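Local atomic coordinates of putative peptidyl-arginine deiminase (Chlorobium tepidum, PDB entry 1XKN), a protein that probably hydrolyses the guanidinium group of agmatine or of arginine in peptides, acting as a deiminase. Residues G99-V103 against V114-W118; V149-L155 against Q192-Y196. All coordinates share one frame; numbering follows the deposited sequence.

In the fold
Both contacts reach the same four-stranded mixed sheet, and their centres lie about 10 Å apart. Contact 1 joins strands 101-107 and 110-119, the two arms of a hairpin; contact 2 takes the next strand, 148-152, and packs it against helix 186-197. The two meet along the parallel pair of strands, where Asn117 N lies 2.7 Å from Val149 O and Ile115 O lies 3.0 Å from Val149 N, both probable hydrogen bonds. Side chains of the two contacts also pack together, Trp118 CE3 lying 3.1 Å from Thr151 OG1. The sodium ion belongs to contact 1; in contact 2, the side chain of Ser150 is about 7 Å from the bound sodium ion.

Contact 1: G99-V103 against V114-W118; sequences GPNYV and VIMNW. With NA (sodium ion), chain B.
Asn101 reaches across to Trp118 with its amide turned nearly coplanar with the indole, the two planes 26° apart. Its OD1 receives the indole N-H at the ring edge, NE1 to OD1 being 2.9 Å, through a lone pair in the amide plane; the bond is bent, 136° at the hydrogen. Asn101 can reach because CG stands anti to the backbone N (chi1 -176°), and a short amide offers the acceptor that a buried indole N-H needs.

On the same face, Val103 and Val114 form a hydrogen-bonded antiparallel pair, bonded both ways between their backbones. The methyls CG2 of Val103 and CG2 of Val114 are tight at 3.5 Å, and Val103 CG2 also lies against CB of Met116, a selenomethionine here. Branched valines suit this place, filling the face close to the backbone.

The other face carries Tyr102 and Ile115, a non-hydrogen-bonded pair whose side chains lie alongside each other. CE1 of the Tyr102 ring meets CG1 of Ile115 at 3.7 Å, while CD1 of Ile115 goes on to Pro100 CB. The Tyr102 hydroxyl bonds Gln144 of helix 131-144, which covers this face.

Met116 N bonds Asn101 O directly at 2.9 Å, but a water replaces the return bond, linking Asn101 N to Met116 O and Gly99 O. Beyond it, Asn117 OD1 (2.6 Å) and Trp118 O (2.5 Å) bind the sodium ion, with two waters and Asn134. The hairpin thus meets the indole N-H and several backbone groups itself, leaves others to water, Gln144 and strand 148-152, and offers oxygen ligands, suited to a hard cation, at one end.

Contact 2: V149-L155 against Q192-Y196; sequences VSTGMVL and QLRRY
Gln192 begins the helical side by laying its aliphatic stem along the selenium of Met153, a selenomethionine: SE lies 3.7 Å from Gln192 CB, and the two side chains overlap lengthwise, head to tail. A bend at chi2 (-73°) turns the amide back toward Thr151, where a water donates to both Gln192 OE1 and Thr151 O. Glutamine suits this partly exposed place, apolar near the helix and polar at its end.

Leu193 follows, buried, with its branch CD2 3.9 Å from CD2 of Leu155 as the two side chains cross. Met153 CE also approaches CD2 of Leu193, more loosely, at 4.3 Å.

Tyr196, one turn after Gln192, lays a ring face against Thr151. The methyl CG2 sits over it in a CH-pi contact, 3.6 Å from the ring centroid and 21° off the normal, while CD of Arg195 lies by the opposite face. Thr151 can present its methyl because OG1 points elsewhere (chi1 70°) and accepts the backbone N-H of Met153, forming an ST turn. Two waters serve the Tyr196 hydroxyl: one donates to it and to Ser150 O; the other, also bound to Gln192 OE1, accepts a hydrogen bond from Tyr196 OH.

The turn 192-196 of helix 186-197 runs nearly antiparallel to strand segment 149-152, the two short axes approaching to 10.6 Å. Trp118 and Met116 of strand 110-119 extend the apolar surface beneath it, and Leu175 of helix 172-175 touches both Leu155 and Leu193.

Contact 1: G99-V103 against V114-W118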
ATOM      1  N   GLY A  99      -1.842  -8.792  -0.715  1.00  4.33           N
ATOM      2  CA  GLY A  99      -3.029  -8.595  -1.538  1.00  6.11           C
ATOM      3  C   GLY A  99      -2.918  -8.645  -3.052  1.00  4.12           C
ATOM      4  O   GLY A  99      -1.823  -8.707  -3.608  1.00  4.43           O
ATOM      5  N   PRO A 100      -4.064  -8.580  -3.751  1.00  4.31           N
ATOM      6  CA  PRO A 100      -4.125  -8.629  -5.215  1.00  3.57           C
ATOM      7  C   PRO A 100      -3.507  -7.459  -5.977  1.00  3.27           C
ATOM      8  O   PRO A 100      -4.013  -6.339  -5.946  1.00  4.34           O
ATOM      9  CB  PRO A 100      -5.621  -8.773  -5.487  1.00  3.81           C
ATOM     10  CG  PRO A 100      -6.221  -7.940  -4.414  1.00  4.42           C
ATOM     11  CD  PRO A 100      -5.404  -8.328  -3.185  1.00  4.44           C
ATOM     12  N   ASN A 101      -2.409  -7.750  -6.666  1.00  3.39           N
ATOM     13  CA  ASN A 101      -1.695  -6.767  -7.469  1.00  2.48           C
ATOM     14  C   ASN A 101      -2.302  -6.806  -8.872  1.00  3.71           C
ATOM     15  O   ASN A 101      -1.816  -7.506  -9.760  1.00  4.23           O
ATOM     16  CB  ASN A 101      -0.204  -7.136  -7.512  1.00  3.82           C
ATOM     17  CG  ASN A 101       0.650  -6.112  -8.250  1.00  3.87           C
ATOM     18  OD1 ASN A 101       1.833  -6.345  -8.487  1.00  5.40           O
ATOM     19  ND2 ASN A 101       0.056  -4.977  -8.613  1.00  5.20           N
ATOM     20  N   TYR A 102      -3.386  -6.063  -9.048  1.00  3.94           N
ATOM     21  CA  TYR A 102      -4.083  -5.988 -10.326  1.00  3.38           C
ATOM     22  C   TYR A 102      -3.241  -5.285 -11.378  1.00  3.15           C
ATOM     23  O   TYR A 102      -2.610  -4.270 -11.097  1.00  3.98           O
ATOM     24  CB  TYR A 102      -5.375  -5.193 -10.168  1.00  4.22           C
ATOM     25  CG  TYR A 102      -6.414  -5.842  -9.298  1.00  4.53           C
ATOM     26  CD1 TYR A 102      -7.283  -6.801  -9.818  1.00  4.42           C
ATOM     27  CD2 TYR A 102      -6.556  -5.472  -7.961  1.00  4.34           C
ATOM     28  CE1 TYR A 102      -8.274  -7.371  -9.028  1.00  4.35           C
ATOM     29  CE2 TYR A 102      -7.540  -6.037  -7.166  1.00  4.29           C
ATOM     30  CZ  TYR A 102      -8.396  -6.979  -7.705  1.00  5.34           C
ATOM     31  OH  TYR A 102      -9.398  -7.510  -6.935  1.00  5.40           O
ATOM     32  N   VAL A 103      -3.248  -5.829 -12.589  1.00  4.02           N
ATOM     33  CA  VAL A 103      -2.536  -5.240 -13.716  1.00  3.39           C
ATOM     34  C   VAL A 103      -3.399  -5.479 -14.948  1.00  4.29           C
ATOM     35  O   VAL A 103      -4.247  -6.374 -14.949  1.00  4.92           O
ATOM     36  CB  VAL A 103      -1.151  -5.893 -13.970  1.00  3.88           C
ATOM     37  CG1 VAL A 103      -0.195  -5.569 -12.834  1.00  2.35           C
ATOM     38  CG2 VAL A 103      -1.302  -7.398 -14.143  1.00  6.32           C
ATOM     39  N   VAL A 114      -6.124  -8.766 -14.888  1.00  5.35           N
ATOM     40  CA  VAL A 114      -5.656 -10.002 -14.284  1.00  5.11           C
ATOM     41  C   VAL A 114      -4.976  -9.665 -12.973  1.00  4.89           C
ATOM     42  O   VAL A 114      -4.710  -8.498 -12.688  1.00  5.61           O
ATOM     43  CB  VAL A 114      -4.647 -10.743 -15.199  1.00  6.03           C
ATOM     44  CG1 VAL A 114      -5.269 -10.993 -16.567  1.00  6.03           C
ATOM     45  CG2 VAL A 114      -3.365  -9.940 -15.332  1.00  5.83           C
ATOM     46  N   ILE A 115      -4.717 -10.683 -12.163  1.00  4.12           N
ATOM     47  CA  ILE A 115      -4.040 -10.469 -10.895  1.00  4.71           C
ATOM     48  C   ILE A 115      -2.633 -11.026 -11.026  1.00  5.22           C
ATOM     49  O   ILE A 115      -2.447 -12.185 -11.390  1.00  4.67           O
ATOM     50  CB  ILE A 115      -4.789 -11.154  -9.738  1.00  6.69           C
ATOM     51  CG1 ILE A 115      -6.088 -10.385  -9.461  1.00  9.01           C
ATOM     52  CG2 ILE A 115      -3.898 -11.216  -8.489  1.00  8.05           C
ATOM     53  CD1 ILE A 115      -6.963 -10.988  -8.386  1.00  9.86           C
HETATM   54  N   MSE A 116      -1.648 -10.176 -10.753  1.00  3.93           N
HETATM   55  CA  MSE A 116      -0.248 -10.555 -10.837  1.00  3.39           C
HETATM   56  C   MSE A 116       0.153 -11.029  -9.448  1.00  3.77           C
HETATM   57  O   MSE A 116       0.358 -10.234  -8.530  1.00  4.63           O
HETATM   58  CB  MSE A 116       0.594  -9.351 -11.285  1.00  4.79           C
HETATM   59  CG  MSE A 116       2.069  -9.658 -11.547  1.00  4.09           C
HETATM   60 SE   MSE A 116       2.306 -11.092 -12.836  1.00 11.01          SE
HETATM   61  CE  MSE A 116       1.505 -10.198 -14.359  1.00  4.54           C
ATOM     62  N   ASN A 117       0.239 -12.347  -9.314  1.00  3.16           N
ATOM     63  CA  ASN A 117       0.560 -12.995  -8.056  1.00  3.58           C
ATOM     64  C   ASN A 117       2.053 -13.128  -7.761  1.00  2.42           C
ATOM     65  O   ASN A 117       2.751 -13.929  -8.388  1.00  4.39           O
ATOM     66  CB  ASN A 117      -0.097 -14.375  -8.053  1.00  3.12           C
ATOM     67  CG  ASN A 117       0.158 -15.134  -6.786  1.00  3.10           C
ATOM     68  OD1 ASN A 117      -0.091 -14.627  -5.696  1.00  4.04           O
ATOM     69  ND2 ASN A 117       0.643 -16.363  -6.914  1.00  3.58           N
ATOM     70  N   TRP A 118       2.545 -12.333  -6.814  1.00  3.47           N
ATOM     71  CA  TRP A 118       3.953 -12.402  -6.417  1.00  2.78           C
ATOM     72  C   TRP A 118       3.980 -13.274  -5.175  1.00  3.86           C
ATOM     73  O   TRP A 118       2.938 -13.562  -4.612  1.00  5.23           O
ATOM     74  CB  TRP A 118       4.506 -11.020  -6.046  1.00  2.89           C
ATOM     75  CG  TRP A 118       4.459 -10.033  -7.162  1.00  3.81           C
ATOM     76  CD1 TRP A 118       3.408  -9.235  -7.505  1.00  3.85           C
ATOM     77  CD2 TRP A 118       5.485  -9.786  -8.131  1.00  3.27           C
ATOM     78  NE1 TRP A 118       3.710  -8.510  -8.629  1.00  3.61           N
ATOM     79  CE2 TRP A 118       4.977  -8.830  -9.038  1.00  3.92           C
ATOM     80  CE3 TRP A 118       6.781 -10.283  -8.323  1.00  3.85           C
ATOM     81  CZ2 TRP A 118       5.722  -8.360 -10.128  1.00  3.43           C
ATOM     82  CZ3 TRP A 118       7.522  -9.815  -9.408  1.00  4.72           C
ATOM     83  CH2 TRP A 118       6.986  -8.865 -10.296  1.00  5.22           C
TER
HETATM   84 NA    NA B 700       1.176 -14.856  -3.406  1.00  2.88          NA
HETATM   85  O   HOH W   1      -1.206 -10.245  -6.324  1.00  4.94           O
HETATM   86  O   HOH W   2       1.549 -17.369  -4.343  1.00  6.84           O
HETATM   87  O   HOH W   3       0.781 -12.508  -2.308  1.00  6.73           O

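Contact 2: V149-L155 against Q192-Y196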
ATOM      1  N   VAL A 149      -1.658 -14.638 -12.938  1.00  5.93           N
ATOM      2  CA  VAL A 149      -0.341 -14.960 -13.457  1.00  6.68           C
ATOM      3  C   VAL A 149       0.577 -14.963 -12.241  1.00  7.27           C
ATOM      4  O   VAL A 149       0.503 -14.057 -11.412  1.00  7.44           O
ATOM      5  CB  VAL A 149       0.145 -13.890 -14.467  1.00  6.54           C
ATOM      6  CG1 VAL A 149       1.517 -14.268 -15.010  1.00  7.73           C
ATOM      7  CG2 VAL A 149      -0.859 -13.747 -15.605  1.00  8.36           C
ATOM      8  N   SER A 150       1.422 -15.985 -12.117  1.00  7.21           N
ATOM      9  CA  SER A 150       2.341 -16.074 -10.978  1.00  6.72           C
ATOM     10  C   SER A 150       3.781 -15.823 -11.409  1.00  6.19           C
ATOM     11  O   SER A 150       4.232 -16.347 -12.426  1.00  7.64           O
ATOM     12  CB  SER A 150       2.241 -17.451 -10.310  1.00  6.62           C
ATOM     13  OG  SER A 150       0.985 -17.632  -9.678  1.00  8.53           O
ATOM     14  N   THR A 151       4.507 -15.031 -10.624  1.00  5.66           N
ATOM     15  CA  THR A 151       5.895 -14.687 -10.937  1.00  4.33           C
ATOM     16  C   THR A 151       6.934 -15.578 -10.265  1.00  5.46           C
ATOM     17  O   THR A 151       8.040 -15.748 -10.780  1.00  6.52           O
ATOM     18  CB  THR A 151       6.223 -13.255 -10.501  1.00  3.41           C
ATOM     19  OG1 THR A 151       6.263 -13.200  -9.069  1.00  3.70           O
ATOM     20  CG2 THR A 151       5.173 -12.287 -11.009  1.00  4.52           C
ATOM     21  N   GLY A 152       6.588 -16.115  -9.101  1.00  6.19           N
ATOM     22  CA  GLY A 152       7.513 -16.963  -8.374  1.00  6.95           C
ATOM     23  C   GLY A 152       8.547 -16.160  -7.604  1.00  7.13           C
ATOM     24  O   GLY A 152       9.452 -16.725  -6.987  1.00  8.97           O
HETATM   25  N   MSE A 153       8.410 -14.837  -7.640  1.00  4.93           N
HETATM   26  CA  MSE A 153       9.338 -13.940  -6.950  1.00  4.49           C
HETATM   27  C   MSE A 153       8.645 -13.249  -5.779  1.00  4.03           C
HETATM   28  O   MSE A 153       7.484 -12.855  -5.884  1.00  3.53           O
HETATM   29  CB  MSE A 153       9.866 -12.881  -7.929  1.00  4.31           C
HETATM   30  CG  MSE A 153      10.861 -11.894  -7.322  1.00  4.86           C
HETATM   31 SE   MSE A 153      11.439 -10.507  -8.560  1.00 10.95          SE
HETATM   32  CE  MSE A 153      10.504  -9.005  -7.768  1.00  8.35           C
ATOM     33  N   VAL A 154       9.356 -13.108  -4.664  1.00  4.13           N
ATOM     34  CA  VAL A 154       8.796 -12.446  -3.493  1.00  4.38           C
ATOM     35  C   VAL A 154       8.764 -10.940  -3.727  1.00  3.14           C
ATOM     36  O   VAL A 154       9.770 -10.339  -4.108  1.00  3.99           O
ATOM     37  CB  VAL A 154       9.639 -12.735  -2.226  1.00  4.55           C
ATOM     38  CG1 VAL A 154       9.129 -11.902  -1.046  1.00  6.01           C
ATOM     39  CG2 VAL A 154       9.574 -14.218  -1.889  1.00  6.42           C
ATOM     40  N   LEU A 155       7.599 -10.341  -3.509  1.00  3.54           N
ATOM     41  CA  LEU A 155       7.432  -8.903  -3.677  1.00  2.80           C
ATOM     42  C   LEU A 155       6.201  -8.439  -2.917  1.00  2.87           C
ATOM     43  O   LEU A 155       5.129  -9.034  -3.035  1.00  4.55           O
ATOM     44  CB  LEU A 155       7.270  -8.535  -5.158  1.00  3.09           C
ATOM     45  CG  LEU A 155       7.195  -7.030  -5.434  1.00  3.96           C
ATOM     46  CD1 LEU A 155       8.560  -6.407  -5.165  1.00  5.94           C
ATOM     47  CD2 LEU A 155       6.771  -6.771  -6.876  1.00  4.28           C
ATOM     48  N   GLN A 192      12.256  -8.859 -13.853  1.00  4.99           N
ATOM     49  CA  GLN A 192      10.923  -9.321 -13.480  1.00  5.00           C
ATOM     50  C   GLN A 192       9.937  -8.166 -13.341  1.00  4.35           C
ATOM     51  O   GLN A 192       8.767  -8.307 -13.687  1.00  3.42           O
ATOM     52  CB  GLN A 192      10.979 -10.114 -12.173  1.00  5.11           C
ATOM     53  CG  GLN A 192      11.771 -11.415 -12.279  1.00  6.20           C
ATOM     54  CD  GLN A 192      11.031 -12.497 -13.054  1.00 10.15           C
ATOM     55  OE1 GLN A 192      10.569 -13.485 -12.480  1.00 14.53           O
ATOM     56  NE2 GLN A 192      10.916 -12.314 -14.362  1.00 10.40           N
ATOM     57  N   LEU A 193      10.401  -7.025 -12.835  1.00  3.98           N
ATOM     58  CA  LEU A 193       9.518  -5.872 -12.685  1.00  4.04           C
ATOM     59  C   LEU A 193       9.131  -5.353 -14.064  1.00  4.12           C
ATOM     60  O   LEU A 193       7.986  -4.955 -14.288  1.00  4.37           O
ATOM     61  CB  LEU A 193      10.196  -4.769 -11.866  1.00  3.30           C
ATOM     62  CG  LEU A 193      10.504  -5.137 -10.408  1.00  3.21           C
ATOM     63  CD1 LEU A 193      11.300  -4.018  -9.757  1.00  4.95           C
ATOM     64  CD2 LEU A 193       9.211  -5.398  -9.645  1.00  4.81           C
ATOM     65  N   ARG A 194      10.080  -5.358 -14.995  1.00  4.28           N
ATOM     66  CA  ARG A 194       9.778  -4.907 -16.348  1.00  4.78           C
ATOM     67  C   ARG A 194       8.811  -5.882 -17.006  1.00  5.63           C
ATOM     68  O   ARG A 194       7.815  -5.475 -17.605  1.00  6.97           O
ATOM     69  CB  ARG A 194      11.050  -4.811 -17.192  1.00  5.96           C
ATOM     70  CG  ARG A 194      11.872  -3.573 -16.911  1.00  3.82           C
ATOM     71  CD  ARG A 194      12.918  -3.359 -17.991  1.00  7.20           C
ATOM     72  NE  ARG A 194      13.560  -2.057 -17.843  1.00  8.13           N
ATOM     73  CZ  ARG A 194      14.500  -1.780 -16.946  1.00  9.33           C
ATOM     74  NH1 ARG A 194      14.929  -2.719 -16.111  1.00  9.59           N
ATOM     75  NH2 ARG A 194      15.000  -0.554 -16.875  1.00 12.31           N
ATOM     76  N   ARG A 195       9.103  -7.170 -16.872  1.00  5.01           N
ATOM     77  CA  ARG A 195       8.285  -8.218 -17.466  1.00  4.76           C
ATOM     78  C   ARG A 195       6.844  -8.284 -16.972  1.00  5.09           C
ATOM     79  O   ARG A 195       5.906  -8.291 -17.772  1.00  4.75           O
ATOM     80  CB  ARG A 195       8.947  -9.576 -17.227  1.00  4.34           C
ATOM     81  CG  ARG A 195       8.137 -10.762 -17.721  1.00  7.95           C
ATOM     82  CD  ARG A 195       8.820 -12.060 -17.337  1.00  9.32           C
ATOM     83  NE  ARG A 195       8.093 -13.230 -17.813  1.00 13.02           N
ATOM     84  CZ  ARG A 195       8.420 -14.483 -17.513  1.00 15.97           C
ATOM     85  NH1 ARG A 195       9.466 -14.729 -16.733  1.00 17.81           N
ATOM     86  NH2 ARG A 195       7.700 -15.489 -17.990  1.00 19.74           N
ATOM     87  N   TYR A 196       6.673  -8.334 -15.654  1.00  4.63           N
ATOM     88  CA  TYR A 196       5.344  -8.471 -15.071  1.00  4.80           C
ATOM     89  C   TYR A 196       4.564  -7.202 -14.722  1.00  4.14           C
ATOM     90  O   TYR A 196       3.349  -7.260 -14.542  1.00  5.75           O
ATOM     91  CB  TYR A 196       5.440  -9.386 -13.848  1.00  3.64           C
ATOM     92  CG  TYR A 196       5.842 -10.810 -14.193  1.00  4.62           C
ATOM     93  CD1 TYR A 196       5.021 -11.610 -14.990  1.00  3.63           C
ATOM     94  CD2 TYR A 196       7.012 -11.377 -13.680  1.00  4.80           C
ATOM     95  CE1 TYR A 196       5.344 -12.944 -15.256  1.00  5.71           C
ATOM     96  CE2 TYR A 196       7.346 -12.709 -13.945  1.00  4.92           C
ATOM     97  CZ  TYR A 196       6.508 -13.485 -14.725  1.00  6.40           C
ATOM     98  OH  TYR A 196       6.805 -14.811 -14.944  1.00  9.49           O
TER
HETATM   99  O   HOH W   4       4.850 -16.611 -15.343  1.00 16.78           O
HETATM  100  O   HOH W   5       8.756 -15.818 -13.392  1.00  8.89           O